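Long-range contacts in uncharacterized protein (Bacteroides ovatus CL02T12C04, PDB 6PTM), which probably hydrolyses carrageenan-derived saccharides from their chain ends, as an exo-acting glycoside hydrolase of family 42: residues N492-T497 with I545-V550; S593-G598 with G690-S695; I694-T699 with Y719-V724; D730-M735 with A755-L760; S746-G751 with V765-V770. All coordinates share one frame; numbering follows the deposited sequence.

Interaction 1 of 5, residues N492-T497 with I545-V550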
# COMPACT_ATOMS: atom_id res chain seq x y z
N ASN A 492 10.54 6.70 -2.29
CA ASN A 492 9.52 5.70 -1.92
C ASN A 492 8.14 6.34 -1.89
O ASN A 492 7.21 5.71 -2.40
CB ASN A 492 9.88 5.05 -0.58
CG ASN A 492 10.03 3.56 -0.72
OD1 ASN A 492 9.19 2.81 -0.24
ND2 ASN A 492 11.09 3.14 -1.40
N TYR A 493 7.99 7.50 -1.27
CA TYR A 493 6.66 8.13 -1.16
C TYR A 493 6.26 8.58 -2.57
O TYR A 493 5.10 8.52 -2.93
CB TYR A 493 6.63 9.25 -0.12
CG TYR A 493 6.42 8.73 1.27
CD1 TYR A 493 7.48 8.23 2.00
CD2 TYR A 493 5.16 8.67 1.84
CE1 TYR A 493 7.31 7.68 3.26
CE2 TYR A 493 4.98 8.16 3.13
CZ TYR A 493 6.05 7.64 3.83
OH TYR A 493 5.91 7.11 5.07
N TRP A 494 7.23 9.03 -3.34
CA TRP A 494 6.95 9.52 -4.70
C TRP A 494 6.45 8.33 -5.55
O TRP A 494 5.40 8.43 -6.23
CB TRP A 494 8.21 10.18 -5.29
CG TRP A 494 7.94 10.84 -6.60
CD1 TRP A 494 7.85 10.23 -7.81
CD2 TRP A 494 7.68 12.23 -6.83
NE1 TRP A 494 7.57 11.15 -8.78
CE2 TRP A 494 7.46 12.39 -8.21
CE3 TRP A 494 7.63 13.35 -6.00
CZ2 TRP A 494 7.17 13.62 -8.77
CZ3 TRP A 494 7.34 14.57 -6.55
CH2 TRP A 494 7.10 14.70 -7.92
N LEU A 495 7.22 7.24 -5.53
CA LEU A 495 6.90 6.06 -6.35
C LEU A 495 5.52 5.50 -5.94
O LEU A 495 4.66 5.27 -6.82
CB LEU A 495 8.04 5.05 -6.20
CG LEU A 495 7.88 3.72 -6.93
CD1 LEU A 495 7.87 3.93 -8.44
CD2 LEU A 495 8.95 2.74 -6.47
N ALA A 496 5.28 5.32 -4.64
CA ALA A 496 4.01 4.79 -4.14
C ALA A 496 2.86 5.69 -4.63
O ALA A 496 1.79 5.15 -5.06
CB ALA A 496 4.03 4.68 -2.64
N THR A 497 3.08 7.00 -4.64
CA THR A 497 2.05 7.97 -5.07
C THR A 497 1.80 7.83 -6.58
O THR A 497 0.63 7.84 -6.98
CB THR A 497 2.39 9.40 -4.64
OG1 THR A 497 2.58 9.37 -3.23
CG2 THR A 497 1.25 10.31 -5.04
N ILE A 545 4.72 18.20 -0.23
CA ILE A 545 4.71 19.59 -0.75
C ILE A 545 4.98 19.57 -2.25
O ILE A 545 4.28 20.31 -2.99
CB ILE A 545 5.73 20.46 -0.02
CG1 ILE A 545 5.23 20.81 1.38
CG2 ILE A 545 6.07 21.67 -0.90
CD1 ILE A 545 6.26 21.46 2.28
N ASP A 546 5.99 18.82 -2.69
CA ASP A 546 6.30 18.76 -4.14
C ASP A 546 5.17 18.04 -4.89
O ASP A 546 4.72 18.55 -5.94
CB ASP A 546 7.65 18.14 -4.44
CG ASP A 546 8.81 19.07 -4.11
OD1 ASP A 546 8.61 20.30 -4.11
OD2 ASP A 546 9.88 18.54 -3.82
N LEU A 547 4.70 16.90 -4.39
CA LEU A 547 3.59 16.19 -5.07
C LEU A 547 2.36 17.12 -5.17
O LEU A 547 1.73 17.18 -6.23
CB LEU A 547 3.27 14.91 -4.30
CG LEU A 547 4.29 13.79 -4.32
CD1 LEU A 547 3.97 12.82 -3.21
CD2 LEU A 547 4.27 13.09 -5.66
N ASN A 548 1.99 17.81 -4.10
CA ASN A 548 0.87 18.78 -4.16
C ASN A 548 1.09 19.78 -5.30
O ASN A 548 0.12 20.11 -6.00
CB ASN A 548 0.63 19.47 -2.81
CG ASN A 548 0.01 18.54 -1.80
OD1 ASN A 548 -0.45 17.45 -2.15
ND2 ASN A 548 0.06 18.94 -0.53
N SER A 549 2.30 20.26 -5.48
CA SER A 549 2.65 21.36 -6.41
C SER A 549 2.43 20.87 -7.84
O SER A 549 2.24 21.73 -8.74
CB SER A 549 4.07 21.86 -6.20
OG SER A 549 5.06 21.02 -6.79
N VAL A 550 2.45 19.56 -8.06
CA VAL A 550 2.22 19.00 -9.42
C VAL A 550 1.08 17.97 -9.39
O VAL A 550 1.10 17.02 -10.21
CB VAL A 550 3.52 18.41 -9.99
CG1 VAL A 550 4.49 19.51 -10.34
CG2 VAL A 550 4.18 17.36 -9.11
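Leu547 lays one methyl on the indole of Trp494 where two helices, 486-498 and 534-549, pack side by side. They flank strand 503-506 in the chain, as outer helices of the (beta/alpha)8 barrel expected for family 42. Segment axes 492-497 and 545-549 come within 11.2 Å and cross at -35°. The tight part is a CH-pi contact: Leu547 CD2 stands 3.6 Å from the centroid of the Trp494 six-membered ring, over its face. With Trp494 CG anti to the backbone N (chi1 -173°), that ring comes up against Leu547. The other methyl, Leu547 CD1, meets Thr497 tip to tip, 3.7 Å from OG1. The loose side lies at the far rim of the indole. Val550 CG2 comes to 4.1 Å from Trp494 CH2, and Asp546 CB sits at the ring edge, while the partly exposed Asp546 turns its carboxylate to a salt bridge with Arg490. Trp494 NE1 donates to Asn722 OD1 of strand 718-725. An alanine here would be likely to deprive Leu547 CD2 of its aromatic bed and Asn722 OD1 of its indole donor. Beside Leu547 CD1, Thr497 OG1 donates to Tyr493 O at 2.7 Å, from the face of that carbonyl's plane opposite to Thr497 N.

Interaction 2 of 5, residues S593-G598 with G690-S695. With EDO (1,2-ethanediol), chain E.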
# COMPACT_ATOMS: atom_id res chain seq x y z
N SER A 593 9.25 -0.39 -19.50
CA SER A 593 9.11 -0.02 -20.93
C SER A 593 8.32 1.29 -21.08
O SER A 593 7.85 1.53 -22.20
CB SER A 593 8.47 -1.14 -21.72
OG SER A 593 9.23 -2.33 -21.63
N GLY A 594 8.10 2.06 -20.00
CA GLY A 594 7.39 3.34 -20.06
C GLY A 594 5.87 3.23 -19.94
O GLY A 594 5.19 4.27 -20.04
N LEU A 595 5.33 2.03 -19.76
CA LEU A 595 3.87 1.75 -19.72
C LEU A 595 3.47 1.32 -18.32
O LEU A 595 4.14 0.51 -17.69
CB LEU A 595 3.56 0.61 -20.68
CG LEU A 595 3.80 0.88 -22.16
CD1 LEU A 595 3.54 -0.39 -22.95
CD2 LEU A 595 2.95 2.05 -22.64
N PRO A 596 2.34 1.84 -17.80
CA PRO A 596 1.75 1.29 -16.59
C PRO A 596 1.33 -0.13 -16.91
O PRO A 596 0.61 -0.32 -17.89
CB PRO A 596 0.56 2.22 -16.29
CG PRO A 596 0.80 3.45 -17.14
CD PRO A 596 1.58 2.97 -18.34
N ILE A 597 1.72 -1.09 -16.07
CA ILE A 597 1.34 -2.52 -16.23
C ILE A 597 0.24 -2.84 -15.21
O ILE A 597 0.43 -2.55 -14.03
CB ILE A 597 2.55 -3.45 -16.07
CG1 ILE A 597 3.66 -3.05 -17.06
CG2 ILE A 597 2.15 -4.90 -16.23
CD1 ILE A 597 3.23 -3.03 -18.50
N GLY A 598 -0.88 -3.42 -15.66
CA GLY A 598 -1.98 -3.76 -14.76
C GLY A 598 -2.32 -5.21 -14.81
O GLY A 598 -1.51 -6.01 -15.35
N GLY A 690 0.00 3.07 -28.77
CA GLY A 690 -0.02 3.31 -27.31
C GLY A 690 1.35 3.47 -26.70
O GLY A 690 1.42 3.61 -25.47
N MET A 691 2.44 3.42 -27.48
CA MET A 691 3.80 3.49 -26.91
C MET A 691 4.02 4.94 -26.46
O MET A 691 3.34 5.84 -26.95
CB MET A 691 4.89 3.05 -27.90
CG MET A 691 4.82 1.56 -28.25
SD MET A 691 4.92 0.49 -26.80
CE MET A 691 6.65 0.68 -26.38
N PRO A 692 4.93 5.18 -25.50
CA PRO A 692 5.26 6.54 -25.11
C PRO A 692 5.83 7.41 -26.25
O PRO A 692 6.51 6.89 -27.14
CB PRO A 692 6.31 6.33 -24.01
CG PRO A 692 6.03 4.95 -23.49
CD PRO A 692 5.70 4.18 -24.75
N MET A 693 5.58 8.71 -26.17
CA MET A 693 6.02 9.70 -27.18
C MET A 693 7.50 10.04 -26.97
O MET A 693 8.10 10.57 -27.91
CB MET A 693 5.16 10.96 -27.10
CG MET A 693 3.76 10.78 -27.63
SD MET A 693 3.82 10.56 -29.43
CE MET A 693 3.37 8.83 -29.53
N ILE A 694 8.06 9.75 -25.80
CA ILE A 694 9.50 9.88 -25.47
C ILE A 694 10.00 8.44 -25.29
O ILE A 694 9.31 7.65 -24.58
CB ILE A 694 9.74 10.74 -24.21
CG1 ILE A 694 9.15 12.16 -24.29
CG2 ILE A 694 11.21 10.81 -23.85
CD1 ILE A 694 9.61 12.98 -25.48
N SER A 695 11.13 8.09 -25.91
CA SER A 695 11.78 6.77 -25.75
C SER A 695 12.92 6.90 -24.77
O SER A 695 13.68 7.89 -24.86
CB SER A 695 12.26 6.23 -27.05
OG SER A 695 11.14 6.14 -27.89
C1 EDO E . 1.26 10.46 -24.24
O1 EDO E . 0.85 9.89 -23.01
C2 EDO E . 2.74 10.57 -24.24
O2 EDO E . 3.45 9.34 -24.15
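The joint between the five-stranded parallel sheet domain and the C-terminal beta-sandwich is formed here by Gly594 and Leu595, in the loop leading into strand 597-600, against Gly690, Met691 and Pro692, just before strand 694-700. The Pro692 ring points at the Gly594 backbone, with Pro692 CG 3.6 Å from Gly594 O. Gly594 has a positive phi of 87°, which suits glycine, and a side chain there would run straight into Pro692 CG. Leu595 fills the other half of the contact by spreading its two methyls. Its CD2 lies 3.6 Å from Gly690 O and 4.1 Å from Pro692 CD, whereas Leu595 CD1 comes to 4.2 Å from Met691 SD. The Met691 chain is bent at both chi2 (-57°) and chi3 (-73°), which brings its sulfur near Leu595 CD1, and the two side chains cross at about a right angle. Beyond the proline, Met693 N donates to O2 of a bound 1,2-ethanediol at 3.0 Å, a molecule probably from the crystallisation liquor. Helix 674-687 closes one side, its Leu682 touching Ser593 and Leu595 and its Val685 touching Met691. Strand 707-715 of the sandwich presents Trp709 and Val711 to Pro692.

Interaction 3 of 5, residues I694-T699 with Y719-V724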
# COMPACT_ATOMS: atom_id res chain seq x y z
N ILE A 694 8.06 9.75 -25.80
CA ILE A 694 9.50 9.88 -25.47
C ILE A 694 10.00 8.44 -25.29
O ILE A 694 9.31 7.65 -24.58
CB ILE A 694 9.74 10.74 -24.21
CG1 ILE A 694 9.15 12.16 -24.29
CG2 ILE A 694 11.21 10.81 -23.85
CD1 ILE A 694 9.61 12.98 -25.48
N SER A 695 11.13 8.09 -25.91
CA SER A 695 11.78 6.77 -25.75
C SER A 695 12.92 6.90 -24.77
O SER A 695 13.68 7.89 -24.86
CB SER A 695 12.26 6.23 -27.05
OG SER A 695 11.14 6.14 -27.89
N ILE A 696 13.03 5.92 -23.88
CA ILE A 696 14.13 5.89 -22.87
C ILE A 696 14.87 4.56 -22.95
O ILE A 696 14.25 3.50 -23.03
CB ILE A 696 13.61 6.21 -21.46
CG1 ILE A 696 12.87 7.55 -21.47
CG2 ILE A 696 14.76 6.18 -20.48
CD1 ILE A 696 12.60 8.14 -20.12
N ALA A 697 16.20 4.65 -22.93
CA ALA A 697 17.12 3.53 -22.72
C ALA A 697 17.87 3.77 -21.41
O ALA A 697 18.28 4.90 -21.13
CB ALA A 697 18.09 3.43 -23.89
N GLU A 698 18.14 2.71 -20.68
CA GLU A 698 18.88 2.74 -19.41
C GLU A 698 20.13 1.87 -19.53
O GLU A 698 19.98 0.68 -19.91
CB GLU A 698 17.99 2.20 -18.30
CG GLU A 698 18.65 2.15 -16.95
CD GLU A 698 17.80 1.49 -15.87
OE1 GLU A 698 16.57 1.34 -16.08
OE2 GLU A 698 18.39 1.09 -14.83
N THR A 699 21.28 2.38 -19.10
CA THR A 699 22.49 1.54 -18.89
C THR A 699 22.88 1.61 -17.41
O THR A 699 22.75 2.67 -16.78
CB THR A 699 23.62 1.96 -19.83
OG1 THR A 699 23.94 3.30 -19.46
CG2 THR A 699 23.27 1.89 -21.30
N TYR A 719 5.90 17.15 -23.03
CA TYR A 719 5.66 15.88 -22.32
C TYR A 719 6.25 16.01 -20.91
O TYR A 719 7.27 16.68 -20.74
CB TYR A 719 6.22 14.71 -23.13
CG TYR A 719 5.52 14.57 -24.45
CD1 TYR A 719 4.31 13.91 -24.56
CD2 TYR A 719 6.00 15.23 -25.58
CE1 TYR A 719 3.64 13.83 -25.76
CE2 TYR A 719 5.33 15.17 -26.80
CZ TYR A 719 4.14 14.48 -26.88
OH TYR A 719 3.50 14.42 -28.07
N ILE A 720 5.61 15.37 -19.95
CA ILE A 720 6.11 15.29 -18.55
C ILE A 720 6.62 13.87 -18.36
O ILE A 720 5.87 12.93 -18.62
CB ILE A 720 5.06 15.68 -17.49
CG1 ILE A 720 4.38 17.01 -17.80
CG2 ILE A 720 5.72 15.67 -16.12
CD1 ILE A 720 5.30 18.20 -17.95
N VAL A 721 7.90 13.74 -18.05
CA VAL A 721 8.54 12.41 -17.91
C VAL A 721 8.81 12.17 -16.43
O VAL A 721 9.42 13.05 -15.80
CB VAL A 721 9.84 12.32 -18.72
CG1 VAL A 721 10.53 10.98 -18.53
CG2 VAL A 721 9.59 12.63 -20.19
N ASN A 722 8.36 11.05 -15.90
CA ASN A 722 8.58 10.66 -14.49
C ASN A 722 9.55 9.48 -14.49
O ASN A 722 9.29 8.50 -15.22
CB ASN A 722 7.25 10.29 -13.84
CG ASN A 722 7.46 9.84 -12.41
OD1 ASN A 722 7.70 10.67 -11.55
ND2 ASN A 722 7.48 8.54 -12.19
N ILE A 723 10.64 9.57 -13.73
CA ILE A 723 11.63 8.45 -13.65
C ILE A 723 11.96 8.25 -12.19
O ILE A 723 12.29 9.26 -11.53
CB ILE A 723 12.91 8.70 -14.45
CG1 ILE A 723 12.64 9.23 -15.85
CG2 ILE A 723 13.72 7.43 -14.49
CD1 ILE A 723 13.92 9.62 -16.59
N VAL A 724 11.86 7.01 -11.70
CA VAL A 724 12.39 6.65 -10.37
C VAL A 724 13.37 5.50 -10.56
O VAL A 724 13.00 4.49 -11.14
CB VAL A 724 11.26 6.26 -9.40
CG1 VAL A 724 11.80 6.01 -8.01
CG2 VAL A 724 10.16 7.28 -9.42
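Ile694 and Ile696 of one strand point at Tyr719, Val721 and Ile723 of another, and the two isoleucines do so in different ways. Ile696 is stretched out (chi2 -166°), which sends CD1 across to the facing strand. It meets Val721 tip to tip, with Ile696 CD1 3.9 Å from Val721 CG1, and reaches Ile723 in the same fashion, with Ile696 CD1 4.0 Å from Ile723 CD1. Ile694 is folded at chi2 (-56°), and the flank of its chain does the touching. Ile694 CG1 lies 4.1 Å from Tyr719 CB and 4.2 Å from Val721 CG2, crossing both side chains at a slant, while its CD1 sits obliquely to the tyrosine ring. Val721 thus divides its branches, CG1 serving Ile696 and CG2 serving Ile694. All these separations are ordinary van der Waals distances, and the interface is wholly apolar. Ile720 and Asn722 turn to the reverse side of their strand, where both touch Phe557 of helix 551-559. Met735 and Trp709 pack on Ile696 from strands 731-737 and 707-715, and Val770 adds to the layer beside Ile694 and Val721. The axes of segments 694-699 and 719-724 approach to 9.8 Å and run 23° from parallel. Two sheets facing each other across interlocking aliphatic side chains are the hallmark of a beta-sandwich, here the C-terminal domain, consistent with the small all-beta domain of family 42 enzymes.

Interaction 4 of 5, residues D730-M735 with A755-L760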
# COMPACT_ATOMS: atom_id res chain seq x y z
N ASP A 730 23.78 3.25 -9.74
CA ASP A 730 23.59 4.37 -10.69
C ASP A 730 23.14 3.82 -12.05
O ASP A 730 23.67 2.81 -12.56
CB ASP A 730 24.85 5.22 -10.82
CG ASP A 730 25.25 5.96 -9.56
OD1 ASP A 730 24.52 5.88 -8.54
OD2 ASP A 730 26.27 6.59 -9.59
N ALA A 731 22.18 4.52 -12.64
CA ALA A 731 21.68 4.25 -13.98
C ALA A 731 21.86 5.53 -14.80
O ALA A 731 21.66 6.62 -14.25
CB ALA A 731 20.23 3.82 -13.89
N THR A 732 22.25 5.39 -16.05
CA THR A 732 22.23 6.47 -17.05
C THR A 732 21.00 6.29 -17.94
O THR A 732 20.88 5.23 -18.56
CB THR A 732 23.50 6.47 -17.90
OG1 THR A 732 24.55 6.79 -17.00
CG2 THR A 732 23.41 7.45 -19.05
N VAL A 733 20.09 7.26 -17.96
CA VAL A 733 18.91 7.22 -18.87
C VAL A 733 19.28 8.05 -20.09
O VAL A 733 19.87 9.11 -19.95
CB VAL A 733 17.57 7.67 -18.25
CG1 VAL A 733 17.08 6.68 -17.21
CG2 VAL A 733 17.63 9.06 -17.67
N SER A 734 18.87 7.58 -21.26
CA SER A 734 19.02 8.31 -22.52
C SER A 734 17.64 8.47 -23.17
O SER A 734 16.94 7.45 -23.36
CB SER A 734 20.03 7.59 -23.39
OG SER A 734 20.06 8.28 -24.59
N MET A 735 17.25 9.69 -23.49
CA MET A 735 15.87 9.99 -23.98
C MET A 735 15.91 10.49 -25.43
O MET A 735 16.84 11.21 -25.78
CB MET A 735 15.22 11.07 -23.11
CG MET A 735 15.07 10.68 -21.66
SD MET A 735 14.09 11.94 -20.78
CE MET A 735 15.05 13.40 -21.17
N ALA A 755 19.22 17.60 -19.39
CA ALA A 755 19.84 17.05 -20.62
C ALA A 755 19.03 15.84 -21.07
O ALA A 755 18.18 15.33 -20.29
CB ALA A 755 21.27 16.70 -20.34
N THR A 756 19.29 15.35 -22.29
CA THR A 756 18.65 14.12 -22.81
C THR A 756 19.33 12.88 -22.21
O THR A 756 18.75 11.78 -22.34
CB THR A 756 18.63 14.14 -24.34
OG1 THR A 756 20.00 14.11 -24.73
CG2 THR A 756 17.91 15.35 -24.90
N LYS A 757 20.47 13.05 -21.53
CA LYS A 757 21.18 11.94 -20.82
C LYS A 757 21.42 12.33 -19.37
O LYS A 757 21.95 13.40 -19.12
CB LYS A 757 22.49 11.59 -21.51
CG LYS A 757 22.30 10.89 -22.84
CD LYS A 757 23.60 10.35 -23.49
CE LYS A 757 24.40 9.47 -22.56
NZ LYS A 757 25.50 8.77 -23.27
N ILE A 758 20.95 11.51 -18.44
CA ILE A 758 20.89 11.83 -16.99
C ILE A 758 21.34 10.60 -16.21
O ILE A 758 20.93 9.50 -16.54
CB ILE A 758 19.47 12.25 -16.57
CG1 ILE A 758 18.94 13.44 -17.37
CG2 ILE A 758 19.41 12.53 -15.06
CD1 ILE A 758 17.44 13.71 -17.13
N VAL A 759 22.10 10.82 -15.16
CA VAL A 759 22.48 9.78 -14.18
C VAL A 759 21.51 9.86 -13.02
O VAL A 759 21.36 10.95 -12.43
CB VAL A 759 23.93 9.99 -13.73
CG1 VAL A 759 24.30 9.01 -12.64
CG2 VAL A 759 24.89 9.88 -14.91
N LEU A 760 20.83 8.75 -12.71
CA LEU A 760 20.03 8.66 -11.47
C LEU A 760 20.77 7.75 -10.49
O LEU A 760 21.00 6.59 -10.83
CB LEU A 760 18.63 8.11 -11.73
CG LEU A 760 17.65 8.99 -12.52
CD1 LEU A 760 17.90 8.89 -14.01
CD2 LEU A 760 16.21 8.57 -12.22
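Ala731 with Leu760 and Val733 with Ile758 are the hydrogen-bonded pairs of an antiparallel ladder between strands 731-737 and 757-760, part of a three-stranded sheet of the C-terminal sandwich. Each pair is closed by two bonds. Leu760 N donates to Ala731 O at 2.8 Å, and Ala731 N returns a bond of 3.0 Å to Leu760 O that is nearly straight at the hydrogen (170°). Next along, Val733 N gives to Ile758 O at 2.8 Å and Ile758 N to Val733 O at 3.0 Å. A fifth bond, Met735 N to Thr756 O at 2.8 Å, extends the ladder past the start of strand 757-760. The carbonyls also receive CA-H contacts: Lys757 CA lies 3.2 Å from Val733 O, and Thr732 CA and Ser734 CA approach Ile758 O and Thr756 O. Leu760 O has a further, weak partner in Asn725 ND2. Thr732 and Ser734, in the non-hydrogen-bonded pairs with Val759 and Lys757, make their backbone bonds on the other side, to Thr699 and Ala697 of strand 694-700. In Val733, CG1 stands anti to the carbonyl carbon (chi1 -69°), which leaves CG2 between the backbone N and the carbonyl carbon, 3.7 Å from Leu760 CD1 and also against Ile758 CB. Thr732, Ser734, Lys757 and Val759 occupy the reverse face, where Ser734 OG lies 3.9 Å from Lys757 CG. Main-chain bonds therefore fix the register, while the side chains divide between the inward face of Val733, Ile758 and Leu760, turned to the opposing sheet, and a more polar outer face.

Interaction 5 of 5, residues S746-G751 with V765-V770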
# COMPACT_ATOMS: atom_id res chain seq x y z
N SER A 746 13.81 20.37 -19.19
CA SER A 746 13.95 21.07 -17.89
C SER A 746 13.34 20.23 -16.77
O SER A 746 12.53 19.31 -17.01
CB SER A 746 13.37 22.48 -17.98
OG SER A 746 11.98 22.41 -18.20
N GLU A 747 13.73 20.57 -15.56
CA GLU A 747 13.21 20.02 -14.29
C GLU A 747 11.90 20.75 -13.95
O GLU A 747 11.93 21.97 -13.77
CB GLU A 747 14.25 20.23 -13.19
CG GLU A 747 15.52 19.43 -13.45
CD GLU A 747 16.49 19.43 -12.29
OE1 GLU A 747 16.28 20.20 -11.38
OE2 GLU A 747 17.45 18.64 -12.33
N VAL A 748 10.81 20.01 -13.81
CA VAL A 748 9.49 20.62 -13.47
C VAL A 748 9.59 21.36 -12.13
O VAL A 748 9.15 22.51 -12.03
CB VAL A 748 8.39 19.54 -13.47
CG1 VAL A 748 7.09 20.06 -12.86
CG2 VAL A 748 8.21 19.00 -14.87
N LEU A 749 10.22 20.76 -11.13
CA LEU A 749 10.15 21.29 -9.75
C LEU A 749 11.08 22.50 -9.58
O LEU A 749 10.84 23.28 -8.66
CB LEU A 749 10.47 20.17 -8.76
CG LEU A 749 9.49 19.01 -8.76
CD1 LEU A 749 9.95 17.90 -7.80
CD2 LEU A 749 8.08 19.47 -8.42
N THR A 750 12.14 22.63 -10.39
CA THR A 750 13.21 23.63 -10.13
C THR A 750 13.23 24.68 -11.24
O THR A 750 13.74 25.76 -10.97
CB THR A 750 14.61 23.01 -10.03
OG1 THR A 750 14.96 22.33 -11.24
CG2 THR A 750 14.76 22.09 -8.84
N GLY A 751 12.68 24.35 -12.42
CA GLY A 751 12.86 25.13 -13.64
C GLY A 751 14.26 25.03 -14.22
O GLY A 751 14.46 25.61 -15.26
N VAL A 765 14.60 10.56 -8.14
CA VAL A 765 13.33 10.89 -8.83
C VAL A 765 13.68 11.98 -9.83
O VAL A 765 14.23 13.01 -9.41
CB VAL A 765 12.26 11.38 -7.85
CG1 VAL A 765 11.01 11.81 -8.58
CG2 VAL A 765 11.96 10.31 -6.83
N GLN A 766 13.32 11.78 -11.08
CA GLN A 766 13.38 12.86 -12.08
C GLN A 766 11.95 13.19 -12.53
O GLN A 766 11.16 12.26 -12.78
CB GLN A 766 14.26 12.47 -13.25
CG GLN A 766 15.73 12.46 -12.88
CD GLN A 766 16.32 13.83 -12.71
OE1 GLN A 766 15.91 14.79 -13.34
NE2 GLN A 766 17.37 13.90 -11.92
N LEU A 767 11.63 14.48 -12.59
CA LEU A 767 10.35 14.92 -13.19
C LEU A 767 10.69 16.05 -14.16
O LEU A 767 11.09 17.13 -13.72
CB LEU A 767 9.36 15.36 -12.12
CG LEU A 767 7.95 15.67 -12.61
CD1 LEU A 767 7.20 14.41 -13.00
CD2 LEU A 767 7.19 16.43 -11.53
N LEU A 768 10.56 15.76 -15.44
CA LEU A 768 11.12 16.54 -16.54
C LEU A 768 10.00 16.95 -17.48
O LEU A 768 9.06 16.16 -17.77
CB LEU A 768 12.11 15.66 -17.29
CG LEU A 768 13.25 15.08 -16.48
CD1 LEU A 768 14.01 14.06 -17.33
CD2 LEU A 768 14.20 16.16 -15.99
N GLU A 769 10.12 18.19 -17.95
CA GLU A 769 9.35 18.72 -19.08
C GLU A 769 10.23 18.61 -20.33
O GLU A 769 11.31 19.23 -20.36
CB GLU A 769 8.87 20.14 -18.76
CG GLU A 769 8.01 20.66 -19.90
CD GLU A 769 7.40 22.01 -19.62
OE1 GLU A 769 7.51 22.85 -20.47
OE2 GLU A 769 6.83 22.21 -18.54
N VAL A 770 9.77 17.84 -21.31
CA VAL A 770 10.46 17.55 -22.59
C VAL A 770 9.64 18.19 -23.71
O VAL A 770 8.43 17.87 -23.82
CB VAL A 770 10.67 16.03 -22.75
CG1 VAL A 770 11.38 15.67 -24.05
CG2 VAL A 770 11.46 15.46 -21.57
O HOH W 1 17.55 16.59 -14.30
O HOH W 2 11.60 18.09 -11.35
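A chi1 of -173° puts Leu767 CG across from its own amide nitrogen, and Val748 CG1 takes the matching place (chi1 169°), which brings the two side chains together in an oblique crossing. They meet where strand 742-747, at the edge of a four-stranded antiparallel sheet of the C-terminal sandwich, leaves strand 765-772. Leu767 CD2 lies 3.9 Å from both Val748 CB and Val748 CG1, and Leu749 CG borders the same methyl more loosely. Ser746 and Glu769 form the last hydrogen-bonded pair, with Glu769 N to Ser746 O at 2.8 Å and Ser746 N to Glu769 O at 3.0 Å. Val748 then takes up helical backbone angles and the chain turns off, yet Val748 N still donates to Leu767 O at 2.9 Å. That carbonyl also receives a water, which in turn accepts from Leu749 N and so pins the start of the turn to the strand. Trp494 of helix 486-498 and Val550 also touch Leu767. With an alanine in place of Leu767, a gap would probably open beside Val748 and Leu749, and Trp494 would lose an aliphatic neighbour. At the margin, a second water donates to Gln766 OE1 at 2.6 Å and to Glu747 OE2 at 2.8 Å, bridging two acceptors. The other oxygen of that carboxylate, Glu747 OE1, takes a 2.5 Å hydrogen bond from Thr750 OG1 on its anti side.

From the N terminus, interaction 1 comes first and closes a 47-residue excursion between helices 486-498 and 534-549. Interaction 2 follows in series, its 91-residue loop carrying most of the parallel sheet domain and docking that domain on the sandwich. Interaction 3 begins on Ile694 and Ser695, where interaction 2 ends, and encloses strand 707-715 as it joins the two sandwich sheets. Interactions 4 and 5 cross, since 746-751 lies between 730-735 and 755-760, whereas 765-770 comes after both; their strands interleave in opposite sheets. Asn722, Val765 and Leu767 carry the sandwich onto Trp494 of interaction 1, tying the probable barrel domain to the C-terminal domain.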